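Local structure of beta-d-glucoside glucohydrolase (Hypocrea jecorina, 3ZZ1) at residues D177-H182 and E553-D558. The protein probably hydrolyses terminal, non-reducing beta-D-glucosyl residues to release beta-D-glucose, as a secreted family 3 glycoside hydrolase of cellulose degradation. Residues are numbered along the deposited sequence; the frame is centred on the assembly and turned at random.
Sequences DDRTLH and EGLFID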
loop_
_atom_site.group_PDB
_atom_site.type_symbol
_atom_site.label_atom_id
_atom_site.label_comp_id
_atom_site.label_asym_id
_atom_site.label_seq_id
_atom_site.Cartn_x
_atom_site.Cartn_y
_atom_site.Cartn_z
ATOM N N ASP A 177 19.850 -9.463 6.942
ATOM C CA ASP A 177 21.083 -9.434 6.152
ATOM C C ASP A 177 20.986 -8.367 5.057
ATOM O O ASP A 177 19.889 -7.880 4.739
ATOM C CB ASP A 177 21.373 -10.809 5.534
ATOM C CG ASP A 177 20.288 -11.254 4.563
ATOM O OD1 ASP A 177 19.265 -11.803 5.013
ATOM O OD2 ASP A 177 20.444 -11.041 3.350
ATOM N N ASP A 178 22.131 -8.010 4.484
ATOM C CA ASP A 178 22.206 -6.945 3.488
ATOM C C ASP A 178 21.354 -7.215 2.243
ATOM O O ASP A 178 20.625 -6.329 1.790
ATOM C CB ASP A 178 23.659 -6.683 3.090
ATOM C CG ASP A 178 23.795 -5.548 2.099
ATOM O OD1 ASP A 178 23.669 -4.377 2.510
ATOM O OD2 ASP A 178 24.028 -5.829 0.904
ATOM N N ARG A 179 21.441 -8.427 1.697
ATOM C CA ARG A 179 20.683 -8.761 0.492
ATOM C C ARG A 179 19.177 -8.626 0.717
ATOM O O ARG A 179 18.474 -8.090 -0.140
ATOM C CB ARG A 179 21.034 -10.151 -0.051
ATOM C CG ARG A 179 20.400 -10.432 -1.414
ATOM C CD ARG A 179 20.769 -11.796 -1.966
ATOM N NE ARG A 179 19.895 -12.151 -3.083
ATOM C CZ ARG A 179 19.637 -13.393 -3.485
ATOM N NH1 ARG A 179 20.189 -14.431 -2.866
ATOM N NH2 ARG A 179 18.812 -13.595 -4.505
ATOM N N THR A 180 18.699 -9.096 1.868
ATOM C CA THR A 180 17.287 -8.985 2.234
ATOM C C THR A 180 16.853 -7.524 2.328
ATOM O O THR A 180 15.795 -7.150 1.813
ATOM C CB THR A 180 16.981 -9.710 3.566
ATOM O OG1 THR A 180 17.320 -11.095 3.442
ATOM C CG2 THR A 180 15.501 -9.602 3.926
ATOM N N LEU A 181 17.675 -6.707 2.986
ATOM C CA LEU A 181 17.397 -5.284 3.118
ATOM C C LEU A 181 17.183 -4.634 1.752
ATOM O O LEU A 181 16.219 -3.893 1.566
ATOM C CB LEU A 181 18.513 -4.568 3.898
ATOM C CG LEU A 181 18.452 -3.031 3.980
ATOM C CD1 LEU A 181 17.208 -2.561 4.720
ATOM C CD2 LEU A 181 19.697 -2.460 4.632
ATOM N N HIS A 182 18.069 -4.945 0.805
ATOM C CA HIS A 182 18.077 -4.312 -0.515
ATOM C C HIS A 182 17.055 -4.897 -1.487
ATOM O O HIS A 182 16.337 -4.158 -2.160
ATOM C CB HIS A 182 19.461 -4.432 -1.146
ATOM C CG HIS A 182 20.467 -3.477 -0.589
ATOM N ND1 HIS A 182 20.657 -2.214 -1.106
ATOM C CD2 HIS A 182 21.349 -3.605 0.429
ATOM C CE1 HIS A 182 21.602 -1.598 -0.421
ATOM N NE2 HIS A 182 22.046 -2.422 0.511
ATOM N N GLU A 553 14.042 -15.235 8.152
ATOM C CA GLU A 553 13.397 -15.752 6.940
ATOM C C GLU A 553 13.996 -15.167 5.659
ATOM O O GLU A 553 13.872 -15.759 4.592
ATOM C CB GLU A 553 11.873 -15.549 6.977
ATOM C CG GLU A 553 11.377 -14.105 6.855
ATOM C CD GLU A 553 11.621 -13.268 8.105
ATOM O OE1 GLU A 553 11.908 -13.840 9.180
ATOM O OE2 GLU A 553 11.520 -12.028 8.012
ATOM N N GLY A 554 14.637 -14.004 5.773
ATOM C CA GLY A 554 15.310 -13.366 4.642
ATOM C C GLY A 554 14.355 -13.019 3.517
ATOM O O GLY A 554 13.341 -12.352 3.737
ATOM N N LEU A 555 14.676 -13.489 2.314
ATOM C CA LEU A 555 13.888 -13.185 1.117
ATOM C C LEU A 555 12.558 -13.938 1.027
ATOM O O LEU A 555 11.729 -13.627 0.172
ATOM C CB LEU A 555 14.707 -13.474 -0.144
ATOM C CG LEU A 555 15.960 -12.639 -0.405
ATOM C CD1 LEU A 555 16.658 -13.184 -1.638
ATOM C CD2 LEU A 555 15.603 -11.156 -0.580
ATOM N N PHE A 556 12.361 -14.915 1.907
ATOM C CA PHE A 556 11.229 -15.837 1.808
ATOM C C PHE A 556 10.062 -15.427 2.705
ATOM O O PHE A 556 9.863 -15.994 3.782
ATOM C CB PHE A 556 11.683 -17.273 2.115
ATOM C CG PHE A 556 12.704 -17.811 1.150
ATOM C CD1 PHE A 556 14.047 -17.443 1.250
ATOM C CD2 PHE A 556 12.328 -18.701 0.145
ATOM C CE1 PHE A 556 14.994 -17.940 0.361
ATOM C CE2 PHE A 556 13.271 -19.206 -0.749
ATOM C CZ PHE A 556 14.609 -18.821 -0.642
ATOM N N ILE A 557 9.308 -14.425 2.256
ATOM C CA ILE A 557 8.088 -13.987 2.939
ATOM C C ILE A 557 6.843 -14.358 2.130
ATOM O O ILE A 557 6.913 -14.518 0.903
ATOM C CB ILE A 557 8.094 -12.457 3.265
ATOM C CG1 ILE A 557 8.025 -11.604 1.988
ATOM C CG2 ILE A 557 9.313 -12.105 4.129
ATOM C CD1 ILE A 557 7.681 -10.125 2.222
ATOM N N ASP A 558 5.718 -14.502 2.830
ATOM C CA ASP A 558 4.419 -14.811 2.219
ATOM C C ASP A 558 4.532 -15.965 1.211
ATOM O O ASP A 558 5.031 -17.034 1.558
ATOM C CB ASP A 558 3.790 -13.548 1.604
ATOM C CG ASP A 558 2.300 -13.713 1.305
ATOM O OD1 ASP A 558 1.466 -13.554 2.223
ATOM O OD2 ASP A 558 1.965 -13.981 0.137
#
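Leu555 and Arg179 meet at about a right angle, with a methyl laid over the face of a guanidinium. CD1 of Leu555 stands 3.5 Å above the guanidinium plane, over its centre, and lies 3.6 to 3.9 Å from Arg179 NH2, NE and NH1, evidence of a centred approach. The arginine gets there with CG anti to its backbone N (chi1 -172°) and the chain extended as far as NE. Its three nitrogens are bonded elsewhere: NE in a salt bridge with Glu183, NH1 with Arg645 O and NH2 with Thr646 OG1. The second leucine branch turns back to the helix, Leu555 CD2 lying 3.9 Å from Thr180 CA.

Thr180 lies alongside the Gly554 backbone, its OG1 3.3 Å from Gly554 CA and its CG2 3.5 Å from Gly554 O. Gly554 occupies the type II' beta turn running from Glu553 to Phe556, and its positive phi (61°) fits that turn. The Thr180 hydroxyl donates to Asp177 OD1 (2.6 Å) on the syn side, though 31° out of the carboxylate plane, and Thr180 N reaches Asp177 OD2 from above that plane, capping helix 178-194.

The contact joins the first turn of a helix in the N-terminal, TIM-barrel-clan family region to a loop in the C-terminal family region. With the polar groups of Asp177, Thr180 and Arg179 bonded on their own side or to third parties, cohesion comes mainly from van der Waals contact: a leucine methyl on a guanidinium face, and the threonine branches along the glycine backbone, with no directional polar bond between the segments.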